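Local coordinates for 5-carboxymethyl-2-hydroxymuconate semialdehyde dehydrogenase (Thermus thermophilus, PDB 2D4E), which probably catalyses the NAD-dependent oxidation of 5-carboxymethyl-2-hydroxymuconate semialdehyde to its carboxylic acid, as a tetrameric member of the aldehyde dehydrogenase family, at residues L93-A96 against E97-K101; L106-M109 against E110-A114; W172-P175 against L176-T180; T206-A209 against E210-E214; N467-H470 against L471-F475. All coordinates share one frame; numbering follows the deposited sequence. Where two conformers were deposited one is given.

Contact 1: L93-A96 against E97-K101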
# COMPACT_ATOMS: atom_id res chain seq x y z
N LEU C 93 -4.16 -25.71 2.55
CA LEU C 93 -4.07 -26.13 3.94
C LEU C 93 -4.09 -27.66 4.07
O LEU C 93 -3.47 -28.23 4.97
CB LEU C 93 -5.22 -25.53 4.75
CG LEU C 93 -5.14 -24.01 4.94
CD1 LEU C 93 -6.34 -23.54 5.74
CD2 LEU C 93 -3.83 -23.66 5.66
N ARG C 94 -4.81 -28.31 3.16
CA ARG C 94 -4.89 -29.77 3.16
C ARG C 94 -3.54 -30.35 2.73
O ARG C 94 -3.06 -31.34 3.28
CB ARG C 94 -5.99 -30.24 2.20
CG ARG C 94 -6.13 -31.75 2.09
CD ARG C 94 -6.35 -32.40 3.45
NE ARG C 94 -6.63 -33.83 3.31
CZ ARG C 94 -6.45 -34.73 4.27
NH1 ARG C 94 -5.98 -34.36 5.46
NH2 ARG C 94 -6.72 -36.01 4.03
N ILE C 95 -2.94 -29.71 1.72
CA ILE C 95 -1.65 -30.12 1.21
C ILE C 95 -0.60 -29.97 2.32
O ILE C 95 0.22 -30.86 2.52
CB ILE C 95 -1.24 -29.27 -0.02
CG1 ILE C 95 -2.14 -29.63 -1.21
CG2 ILE C 95 0.22 -29.50 -0.38
CD1 ILE C 95 -1.93 -28.76 -2.43
N ALA C 96 -0.64 -28.85 3.03
CA ALA C 96 0.30 -28.59 4.12
C ALA C 96 0.12 -29.66 5.19
O ALA C 96 1.09 -30.16 5.77
CB ALA C 96 0.06 -27.21 4.71
N GLU C 97 -1.14 -30.00 5.46
CA GLU C 97 -1.46 -31.01 6.46
C GLU C 97 -0.90 -32.37 6.05
O GLU C 97 -0.30 -33.07 6.87
CB GLU C 97 -2.98 -31.09 6.63
CG GLU C 97 -3.45 -32.14 7.62
CD GLU C 97 -4.95 -32.07 7.89
OE1 GLU C 97 -5.75 -32.14 6.92
OE2 GLU C 97 -5.33 -31.95 9.07
N LEU C 98 -1.08 -32.73 4.78
CA LEU C 98 -0.59 -34.01 4.28
C LEU C 98 0.93 -34.09 4.17
O LEU C 98 1.51 -35.17 4.32
CB LEU C 98 -1.25 -34.33 2.93
CG LEU C 98 -2.74 -34.64 3.06
CD1 LEU C 98 -3.35 -34.90 1.68
CD2 LEU C 98 -2.94 -35.86 3.97
N ILE C 99 1.58 -32.96 3.90
CA ILE C 99 3.04 -32.94 3.83
C ILE C 99 3.55 -33.28 5.24
O ILE C 99 4.49 -34.06 5.42
CB ILE C 99 3.57 -31.54 3.41
CG1 ILE C 99 3.34 -31.34 1.91
CG2 ILE C 99 5.05 -31.41 3.74
CD1 ILE C 99 3.72 -29.96 1.40
N GLU C 100 2.89 -32.70 6.25
CA GLU C 100 3.27 -32.96 7.63
C GLU C 100 3.06 -34.43 8.01
O GLU C 100 3.87 -35.01 8.73
CB GLU C 100 2.46 -32.05 8.57
CG GLU C 100 2.85 -30.57 8.45
CD GLU C 100 1.89 -29.63 9.17
OE1 GLU C 100 2.11 -28.40 9.10
OE2 GLU C 100 0.92 -30.10 9.80
N LYS C 101 1.98 -35.02 7.49
CA LYS C 101 1.68 -36.42 7.79
C LYS C 101 2.68 -37.37 7.16
O LYS C 101 2.96 -38.44 7.70
CB LYS C 101 0.27 -36.78 7.31
CG LYS C 101 -0.30 -38.01 8.01
CD LYS C 101 -1.60 -38.51 7.39
CE LYS C 101 -1.33 -39.26 6.09
NZ LYS C 101 -2.55 -39.95 5.58
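Arg94 and Glu97 form an i to i+3 salt bridge on one face of an alpha helix, with NH1 of Arg94 2.7 Å from OE1 of Glu97. The bond is uneven in geometry: OE1 lies close to the guanidinium plane, at its edge, whereas NH1 approaches the carboxylate from above its plane, and the two flat groups stand 85° apart. Arg94 reaches this position by a bend low in its chain. CG, anti to the backbone N (chi1 178°), sends the chain toward the following turn, and the bend at chi2 (55°) then turns it so that the guanidinium lies by Leu98 and Glu97. CD2 of Leu98 sits over one face of the guanidinium, off centre toward the rim and 3.7 Å from CZ of Arg94, while CD1 of Leu98 meets NE. The charged group is thus held by a carboxylate at its edge and a methyl over a face, which should restrict its rotation. Glu97, extended beyond CG, brings OE1 to NH1 of Arg94. On another side of the helix, CG2 of Ile95 packs against CD1 of Ile99 at 4.0 Å, a purely apolar i to i+4 pair. Beneath the side chains, Leu98 N donates to Arg94 O at 2.8 Å and Ile99 N to Ile95 O at 2.9 Å, the regular bonds of the helix. Helix 85-101 places Ile95 and Ile99 against Phe132 of helix 118-136, and Leu98 against Ile211 and Glu214 of helix 203-214, with Lys101 adding a salt bridge to Glu214.

Contact 2: L106-M109 against E110-A114. With NA (sodium ion), chain I.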
# COMPACT_ATOMS: atom_id res chain seq x y z
N LEU C 106 9.15 -38.08 3.30
CA LEU C 106 9.71 -37.02 2.46
C LEU C 106 11.16 -36.69 2.85
O LEU C 106 12.03 -36.55 1.98
CB LEU C 106 8.84 -35.75 2.56
CG LEU C 106 7.48 -35.80 1.83
CD1 LEU C 106 6.57 -34.68 2.30
CD2 LEU C 106 7.72 -35.69 0.32
N ALA C 107 11.42 -36.59 4.14
CA ALA C 107 12.76 -36.29 4.62
C ALA C 107 13.73 -37.38 4.21
O ALA C 107 14.79 -37.11 3.65
CB ALA C 107 12.74 -36.14 6.13
N VAL C 108 13.38 -38.63 4.50
CA VAL C 108 14.25 -39.74 4.15
C VAL C 108 14.48 -39.83 2.65
O VAL C 108 15.61 -40.00 2.19
CB VAL C 108 13.66 -41.09 4.64
CG1 VAL C 108 14.51 -42.24 4.14
CG2 VAL C 108 13.59 -41.10 6.17
N MET C 109 13.41 -39.70 1.89
CA MET C 109 13.51 -39.77 0.44
C MET C 109 14.49 -38.74 -0.12
O MET C 109 15.42 -39.09 -0.85
CB MET C 109 12.12 -39.56 -0.18
CG MET C 109 12.07 -39.78 -1.67
SD MET C 109 10.38 -39.66 -2.27
CE MET C 109 9.66 -41.09 -1.48
N GLU C 110 14.28 -37.48 0.23
CA GLU C 110 15.15 -36.42 -0.27
C GLU C 110 16.57 -36.56 0.27
O GLU C 110 17.54 -36.22 -0.41
CB GLU C 110 14.56 -35.05 0.07
CG GLU C 110 15.45 -33.88 -0.33
CD GLU C 110 14.67 -32.59 -0.49
OE1 GLU C 110 15.30 -31.51 -0.41
OE2 GLU C 110 13.44 -32.65 -0.72
N CYS C 111 16.69 -37.06 1.49
CA CYS C 111 18.00 -37.25 2.10
C CYS C 111 18.79 -38.27 1.28
O CYS C 111 19.93 -38.02 0.88
CB CYS C 111 17.84 -37.74 3.54
SG CYS C 111 19.38 -38.19 4.34
N LEU C 112 18.18 -39.42 1.03
CA LEU C 112 18.81 -40.48 0.25
C LEU C 112 19.17 -40.04 -1.16
O LEU C 112 20.23 -40.38 -1.68
CB LEU C 112 17.88 -41.69 0.15
CG LEU C 112 17.55 -42.48 1.42
CD1 LEU C 112 16.62 -43.63 1.07
CD2 LEU C 112 18.83 -43.01 2.04
N ASP C 113 18.26 -39.29 -1.77
CA ASP C 113 18.39 -38.82 -3.15
C ASP C 113 19.34 -37.64 -3.37
O ASP C 113 20.07 -37.61 -4.36
CB ASP C 113 16.98 -38.45 -3.65
CG ASP C 113 16.83 -38.52 -5.16
OD1 ASP C 113 17.74 -39.03 -5.85
OD2 ASP C 113 15.77 -38.09 -5.67
N ALA C 114 19.36 -36.68 -2.44
CA ALA C 114 20.20 -35.49 -2.60
C ALA C 114 21.39 -35.32 -1.67
O ALA C 114 22.12 -34.34 -1.78
CB ALA C 114 19.32 -34.25 -2.56
NA NA I . 20.10 -38.67 -6.46
O HOH W 1 11.94 -33.49 1.42
O HOH W 2 22.17 -37.95 -7.59
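Val108 and Leu112 lie side by side one turn apart and point the same way, CG1 of Val108 4.0 Å from CD1 of Leu112. Below them the main chain makes regular helical bonds: Leu112 N gives a nearly straight bond (172°) to Val108 O, and the amides of Glu110, Cys111 and Asp113 donate in the same i to i+4 pattern to the carbonyls of Leu106, Ala107 and Met109. An alanine at Leu112 lacks the branch that meets CG1 of Val108, and a gap would probably open beside helix 12-24, where Val108 and Leu112 both pack. Leu106 O has a second, weak donor, a water at 3.1 Å. That water also donates to OE2 of Glu110 at 2.7 Å, linking the carboxylate to the carbonyl one turn back. OE2 also accepts from the backbone amide of Leu176, so this buried oxygen has two donors. Glu110 attains the position with CG anti to its main-chain nitrogen (chi1 176°) and an extended chain. At the end of the helix Asp113 is divided among several partners. Its carbonyl O lies 2.4 Å and its OD1 2.5 Å from a sodium ion, so the residue chelates the metal through main chain and side chain together. OD2 accepts from the amide of Phe203, a bond that should help fix the carboxylate's rotation. A water at 2.5 Å from the sodium and groups from Ser46, Leu47 and Trp200 complete a six-ligand cation site, built where the C-terminal end of helix 103-114 meets strand 43-48 and the loop carrying Trp200.

Contact 3: W172-P175 against L176-T180. With NAD (nicotinamide-adenine-dinucleotide), chain K.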
# COMPACT_ATOMS: atom_id res chain seq x y z
N TRP C 172 18.50 -29.49 -8.23
CA TRP C 172 18.68 -30.74 -7.49
C TRP C 172 19.03 -30.69 -6.00
O TRP C 172 18.91 -31.70 -5.32
CB TRP C 172 19.73 -31.62 -8.19
CG TRP C 172 21.06 -30.93 -8.43
CD1 TRP C 172 21.54 -30.48 -9.63
CD2 TRP C 172 22.05 -30.59 -7.45
NE1 TRP C 172 22.76 -29.88 -9.45
CE2 TRP C 172 23.11 -29.94 -8.13
CE3 TRP C 172 22.16 -30.78 -6.06
CZ2 TRP C 172 24.25 -29.46 -7.47
CZ3 TRP C 172 23.30 -30.31 -5.41
CH2 TRP C 172 24.33 -29.66 -6.12
N ASN C 173 19.45 -29.54 -5.49
CA ASN C 173 19.86 -29.48 -4.09
C ASN C 173 18.77 -29.55 -3.03
O ASN C 173 18.95 -30.24 -2.02
CB ASN C 173 20.77 -28.25 -3.86
CG ASN C 173 20.01 -26.95 -3.89
OD1 ASN C 173 19.12 -26.74 -4.72
ND2 ASN C 173 20.37 -26.04 -2.98
N ALA C 174 17.65 -28.87 -3.24
CA ALA C 174 16.55 -28.89 -2.27
C ALA C 174 15.20 -29.03 -2.99
O ALA C 174 14.39 -28.10 -2.99
CB ALA C 174 16.58 -27.61 -1.44
N PRO C 175 14.94 -30.21 -3.58
CA PRO C 175 13.73 -30.56 -4.33
C PRO C 175 12.39 -30.13 -3.75
O PRO C 175 11.63 -29.41 -4.39
CB PRO C 175 13.84 -32.08 -4.47
CG PRO C 175 15.31 -32.28 -4.55
CD PRO C 175 15.83 -31.38 -3.47
N LEU C 176 12.09 -30.58 -2.54
CA LEU C 176 10.81 -30.24 -1.92
C LEU C 176 10.64 -28.76 -1.60
O LEU C 176 9.65 -28.15 -1.99
CB LEU C 176 10.60 -31.06 -0.64
CG LEU C 176 9.20 -30.91 -0.05
CD1 LEU C 176 8.17 -31.55 -0.99
CD2 LEU C 176 9.14 -31.58 1.32
N MET C 177 11.61 -28.19 -0.89
CA MET C 177 11.54 -26.78 -0.50
C MET C 177 11.49 -25.82 -1.68
O MET C 177 10.67 -24.90 -1.71
CB MET C 177 12.72 -26.43 0.40
CG MET C 177 12.87 -24.95 0.74
SD MET C 177 11.45 -24.26 1.58
CE MET C 177 11.24 -22.72 0.68
N LEU C 178 12.36 -26.02 -2.66
CA LEU C 178 12.41 -25.13 -3.81
C LEU C 178 11.27 -25.29 -4.81
O LEU C 178 10.95 -24.35 -5.52
CB LEU C 178 13.76 -25.28 -4.50
CG LEU C 178 14.93 -24.98 -3.57
CD1 LEU C 178 16.23 -25.11 -4.33
CD2 LEU C 178 14.79 -23.58 -2.98
N SER C 179 10.64 -26.46 -4.87
CA SER C 179 9.54 -26.64 -5.80
C SER C 179 8.25 -26.11 -5.18
O SER C 179 7.48 -25.43 -5.85
CB SER C 179 9.37 -28.12 -6.20
OG SER C 179 8.96 -28.91 -5.10
N THR C 180 8.04 -26.40 -3.90
CA THR C 180 6.84 -25.93 -3.21
C THR C 180 6.86 -24.41 -3.06
O THR C 180 5.81 -23.78 -2.93
CB THR C 180 6.68 -26.56 -1.81
OG1 THR C 180 7.81 -26.24 -0.99
CG2 THR C 180 6.55 -28.08 -1.93
PA NAD K . 20.49 -26.35 -13.58
O1A NAD K . 21.19 -27.08 -14.63
O2A NAD K . 20.17 -24.97 -13.99
O5B NAD K . 19.09 -27.03 -13.12
C5B NAD K . 17.84 -26.31 -12.85
C4B NAD K . 16.76 -26.92 -13.71
O4B NAD K . 17.09 -26.52 -15.06
C3B NAD K . 16.76 -28.48 -13.76
O3B NAD K . 15.46 -29.00 -13.41
C2B NAD K . 17.20 -28.77 -15.20
O2B NAD K . 16.64 -29.99 -15.73
C1B NAD K . 16.72 -27.52 -15.92
N9A NAD K . 17.41 -27.31 -17.18
C8A NAD K . 18.75 -27.47 -17.49
N7A NAD K . 19.05 -27.18 -18.77
C5A NAD K . 17.81 -26.80 -19.30
C6A NAD K . 17.43 -26.37 -20.62
N6A NAD K . 18.29 -26.26 -21.64
N1A NAD K . 16.08 -26.06 -20.80
C2A NAD K . 15.19 -26.18 -19.74
N3A NAD K . 15.46 -26.57 -18.50
C4A NAD K . 16.79 -26.87 -18.33
O3 NAD K . 21.37 -26.39 -12.34
PN NAD K . 21.33 -26.94 -10.86
O1N NAD K . 22.56 -27.75 -10.71
O2N NAD K . 20.06 -27.64 -10.63
O5D NAD K . 21.53 -25.53 -10.24
C5D NAD K . 22.05 -25.21 -8.97
C4D NAD K . 21.98 -23.73 -9.16
O4D NAD K . 20.70 -23.18 -8.78
C3D NAD K . 23.09 -22.90 -8.51
O3D NAD K . 23.71 -21.98 -9.43
C2D NAD K . 22.32 -22.24 -7.37
O2D NAD K . 22.96 -21.01 -6.97
C1D NAD K . 20.95 -22.06 -7.99
N1N NAD K . 19.88 -21.88 -6.99
C2N NAD K . 19.42 -20.57 -6.93
C3N NAD K . 18.42 -20.32 -6.00
C7N NAD K . 17.84 -18.93 -5.81
O7N NAD K . 16.96 -18.77 -4.99
N7N NAD K . 18.31 -17.90 -6.54
C4N NAD K . 17.88 -21.38 -5.14
C5N NAD K . 18.46 -22.68 -5.32
C6N NAD K . 19.44 -23.00 -6.21
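The loop after strand 166-169 and the first turn of helix 175-188 form part of the NAD pocket of the aldehyde dehydrogenase fold, and Ala174 is the N-cap residue between them. Ala174 O accepts the amide of Leu178 at 2.9 Å, the donor N standing almost on the line of the carbonyl bond, and CB of Ala174 packs 3.8 Å from CG of Leu178. CD1 of Leu178 has two neighbours, OD1 of Asn173 at 3.3 Å and C5N of the nicotinamide ring at 3.4 Å, so one methyl fills the corner between amide and cofactor. Asn173 crosses Leu178 at about a right angle; its ND2 is tied to Glu303 O, whereas OD1 is buried against the methyl without a hydrogen-bond partner. Pro175 O is gripped twice, by Ser179 N and by Ser179 OG, which arrive from opposite faces of its plane. OG is brought to 2.8 Å from Pro175 O because chi1 (67°) folds it back over the helix. Trp172 donates weakly from its backbone N to O2N of the pyrophosphate, and its indole lies beside the same phosphate. A glycine in place of Trp172 has no indole, and the flank of the pyrophosphate would probably be left uncovered, with Trp200, His352 and Phe411 losing the ring they meet. Beyond the pocket, Leu176 and Thr180 pack on helix 118-136, while Pro175, Leu176 and Ser179 lean on helix 203-214.

Contact 4: T206-A209 against E210-E214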
# COMPACT_ATOMS: atom_id res chain seq x y z
N THR C 206 7.83 -36.90 -7.33
CA THR C 206 6.80 -37.90 -7.58
C THR C 206 6.01 -38.13 -6.29
O THR C 206 4.80 -38.32 -6.32
CB THR C 206 7.40 -39.23 -8.08
OG1 THR C 206 7.70 -39.12 -9.48
CG2 THR C 206 6.44 -40.38 -7.84
N LYS C 207 6.71 -38.08 -5.16
CA LYS C 207 6.08 -38.26 -3.86
C LYS C 207 5.12 -37.10 -3.59
O LYS C 207 4.00 -37.28 -3.09
CB LYS C 207 7.14 -38.34 -2.76
CG LYS C 207 6.58 -38.55 -1.36
CD LYS C 207 5.83 -39.88 -1.25
CE LYS C 207 5.33 -40.09 0.18
NZ LYS C 207 4.73 -41.43 0.38
N LEU C 208 5.57 -35.89 -3.92
CA LEU C 208 4.78 -34.69 -3.74
C LEU C 208 3.50 -34.81 -4.56
O LEU C 208 2.42 -34.45 -4.10
CB LEU C 208 5.57 -33.46 -4.18
CG LEU C 208 4.83 -32.11 -4.13
CD1 LEU C 208 4.34 -31.84 -2.71
CD2 LEU C 208 5.77 -30.99 -4.62
N ALA C 209 3.62 -35.32 -5.78
CA ALA C 209 2.44 -35.49 -6.63
C ALA C 209 1.46 -36.45 -5.94
O ALA C 209 0.25 -36.25 -5.98
CB ALA C 209 2.83 -36.04 -7.99
N GLU C 210 1.99 -37.49 -5.30
CA GLU C 210 1.13 -38.45 -4.61
C GLU C 210 0.32 -37.71 -3.56
O GLU C 210 -0.89 -37.91 -3.44
CB GLU C 210 1.96 -39.55 -3.93
CG GLU C 210 2.72 -40.44 -4.90
CD GLU C 210 3.40 -41.61 -4.21
OE1 GLU C 210 4.17 -42.33 -4.88
OE2 GLU C 210 3.16 -41.81 -3.00
N ILE C 211 1.00 -36.85 -2.81
CA ILE C 211 0.36 -36.08 -1.76
C ILE C 211 -0.69 -35.12 -2.32
O ILE C 211 -1.79 -35.03 -1.78
CB ILE C 211 1.41 -35.30 -0.95
CG1 ILE C 211 2.27 -36.29 -0.16
CG2 ILE C 211 0.73 -34.30 -0.02
CD1 ILE C 211 3.45 -35.67 0.55
N LEU C 212 -0.38 -34.41 -3.40
CA LEU C 212 -1.36 -33.50 -3.97
C LEU C 212 -2.57 -34.28 -4.45
O LEU C 212 -3.69 -33.77 -4.45
CB LEU C 212 -0.76 -32.68 -5.11
CG LEU C 212 -0.22 -31.32 -4.65
CD1 LEU C 212 0.85 -31.51 -3.58
CD2 LEU C 212 0.33 -30.55 -5.84
N LYS C 213 -2.36 -35.53 -4.86
CA LYS C 213 -3.47 -36.36 -5.31
C LYS C 213 -4.26 -36.81 -4.08
O LYS C 213 -5.47 -36.95 -4.14
CB LYS C 213 -2.98 -37.59 -6.08
CG LYS C 213 -4.10 -38.53 -6.50
CD LYS C 213 -3.58 -39.74 -7.26
CE LYS C 213 -4.67 -40.79 -7.50
NZ LYS C 213 -5.80 -40.27 -8.31
N GLU C 214 -3.56 -37.02 -2.97
CA GLU C 214 -4.22 -37.43 -1.74
C GLU C 214 -5.05 -36.25 -1.22
O GLU C 214 -6.03 -36.45 -0.50
CB GLU C 214 -3.20 -37.86 -0.68
CG GLU C 214 -3.85 -38.40 0.59
CD GLU C 214 -2.86 -38.80 1.67
OE1 GLU C 214 -3.30 -39.25 2.75
OE2 GLU C 214 -1.64 -38.68 1.45
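Glu210 arches back over the previous turn of its helix to approach Lys207, three residues earlier. Its CB rests 3.2 Å from Lys207 O. CG, set anti to the carbonyl carbon and beside the backbone N (chi1 -65°), turns back along the helix and lies 3.3 Å from Thr206 O. CD stays over the same carbonyl at 4.2 Å, and from there the extended chain carries the carboxylate outward, with OE1 4.2 Å from CG2 of Thr206. OE2 comes to the flank of the lysine, equally far, at 3.7 Å, from CD and from NZ of Lys207. The salt bridge is therefore a long one, with the lysine chain lying obliquely across that of the glutamate. The ammonium of Lys207 has a second acid, Glu105, as its stronger partner, and the attraction of Glu210 is probably secondary. This helix, 203-214, is the crossover connection of the beta-alpha-beta unit formed with strands 193-196 and 222-224, part of the Rossmann-like NAD-binding half of aldehyde dehydrogenases. A different side of it carries the apolar pair Leu208 and Leu212, one turn apart, whose CD1 methyls meet at 3.6 Å. Leu212 N donates to Leu208 O at 2.9 Å, and Ile211 N and Lys213 N likewise reach the carbonyls of Lys207 and Ala209. Thr206 OG1 is held by Leu28 O and by Gln226 NE2, while Ala209 and Leu212 pack on Phe222 of strand 222-224 and Lys207 and Ile211 touch helix 103-114.

Contact 5: N467-H470 against L471-F475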
# COMPACT_ATOMS: atom_id res chain seq x y z
N ASN C 467 21.72 -16.32 7.27
CA ASN C 467 20.50 -16.23 6.48
C ASN C 467 19.25 -16.65 7.27
O ASN C 467 19.01 -17.84 7.47
CB ASN C 467 20.66 -17.12 5.23
CG ASN C 467 19.65 -16.79 4.15
OD1 ASN C 467 18.45 -17.01 4.32
ND2 ASN C 467 20.14 -16.26 3.04
N VAL C 468 18.47 -15.67 7.71
CA VAL C 468 17.24 -15.93 8.47
C VAL C 468 16.09 -15.28 7.71
O VAL C 468 15.99 -14.06 7.66
CB VAL C 468 17.30 -15.33 9.90
CG1 VAL C 468 16.02 -15.69 10.68
CG2 VAL C 468 18.53 -15.84 10.64
N ARG C 469 15.22 -16.09 7.13
CA ARG C 469 14.13 -15.58 6.31
C ARG C 469 12.78 -15.27 6.97
O ARG C 469 12.39 -15.87 7.97
CB ARG C 469 13.89 -16.55 5.15
CG ARG C 469 15.10 -16.71 4.24
CD ARG C 469 15.03 -15.80 3.02
NE ARG C 469 14.05 -16.28 2.05
CZ ARG C 469 12.84 -15.76 1.88
NH1 ARG C 469 12.45 -14.72 2.61
NH2 ARG C 469 12.02 -16.27 0.98
N HIS C 470 12.09 -14.30 6.37
CA HIS C 470 10.77 -13.86 6.79
C HIS C 470 9.99 -13.84 5.47
O HIS C 470 10.17 -12.95 4.62
CB HIS C 470 10.83 -12.47 7.42
CG HIS C 470 9.52 -12.02 8.00
ND1 HIS C 470 8.69 -12.87 8.71
CD2 HIS C 470 8.93 -10.81 8.01
CE1 HIS C 470 7.64 -12.19 9.12
NE2 HIS C 470 7.75 -10.94 8.72
N LEU C 471 9.15 -14.85 5.30
CA LEU C 471 8.38 -15.07 4.08
C LEU C 471 7.69 -13.91 3.38
O LEU C 471 7.61 -13.90 2.15
CB LEU C 471 7.38 -16.21 4.32
CG LEU C 471 8.05 -17.52 4.74
CD1 LEU C 471 7.04 -18.66 4.67
CD2 LEU C 471 9.23 -17.83 3.82
N PRO C 472 7.16 -12.93 4.13
CA PRO C 472 6.49 -11.81 3.46
C PRO C 472 7.42 -10.86 2.69
O PRO C 472 6.96 -10.11 1.82
CB PRO C 472 5.79 -11.09 4.61
CG PRO C 472 5.56 -12.19 5.62
CD PRO C 472 6.87 -12.93 5.57
N THR C 473 8.71 -10.88 3.00
CA THR C 473 9.64 -9.98 2.32
C THR C 473 9.94 -10.41 0.90
O THR C 473 9.80 -11.59 0.55
CB THR C 473 10.99 -9.87 3.08
OG1 THR C 473 11.68 -11.13 3.02
CG2 THR C 473 10.76 -9.50 4.53
N PRO C 474 10.33 -9.46 0.05
CA PRO C 474 10.64 -9.82 -1.34
C PRO C 474 11.98 -10.54 -1.44
O PRO C 474 13.01 -10.04 -0.96
CB PRO C 474 10.62 -8.47 -2.05
CG PRO C 474 11.11 -7.52 -1.00
CD PRO C 474 10.39 -8.00 0.25
N PHE C 475 11.96 -11.71 -2.06
CA PHE C 475 13.15 -12.53 -2.23
C PHE C 475 13.51 -12.68 -3.71
O PHE C 475 12.64 -12.97 -4.54
CB PHE C 475 12.92 -13.92 -1.62
CG PHE C 475 14.03 -14.88 -1.91
CD1 PHE C 475 15.21 -14.85 -1.17
CD2 PHE C 475 13.92 -15.78 -2.97
CE1 PHE C 475 16.26 -15.69 -1.48
CE2 PHE C 475 14.97 -16.62 -3.30
CZ PHE C 475 16.14 -16.59 -2.55
O HOH W 3 13.25 -12.62 4.38
O HOH W 4 10.08 -14.16 0.75
O HOH W 5 8.00 -15.58 8.13
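A type I beta turn runs from His470 to Thr473, closed by Thr473 N donating to His470 O at 3.0 Å. Across the turn the imidazole of His470 is covered on one face by Pro472: CD stands 3.6 Å from the centroid of the His470 ring and 6° off its normal, a CH-pi contact centred on the ring. His470 ND1 and the amide of Leu471 share a water beside the turn. Arg469 folds inward, its chain bent at chi2 (-96°) and chi3, and its guanidinium runs nearly parallel to the ring of Phe475, the planes 6° apart. CB of Phe475 lies over one face of the guanidinium, toward its rim, 3.6 Å from NH2 of Arg469, and NE is 3.7 Å from CD1 of Phe475. Two waters bind the arginine to the turn. One accepts from NH1 and from His470 N and is bonded to Thr473 OG1; the other accepts from NH2 of Arg469 at 2.9 Å and donates to Leu471 O and to Thr473 O. Phe475 also touches the bound NAD, so the packed arginine probably helps position a wall of that pocket. The loop joins strand 460-463 to helix 488-495; Arg469, Leu471 and Phe475 pack on Trp181 of helix 175-188, Leu471 on helix 118-136, and His470 meets Tyr156 of a second subunit.

In the fold
Along the chain the five contacts follow in numerical order without overlap. Contacts 1 and 2 lie on the successive helices 85-101 and 103-114, and contact 4 on helix 203-214, which touches both; the centres of contacts 1 and 4 are about 11 Å apart. Contact 3, at the start of helix 175-188, meets contacts 2 and 4, with centres about 11 and 14 Å away, so this helical layer reaches the parallel sheet and the NAD pocket. Contact 5 is remote from contact 4, about 27 Å between centres, yet its nearest atoms come within about 6 Å of contact 3. Trp172 and Leu178 of contact 3 and Phe475 of contact 5 belong to the NAD pocket.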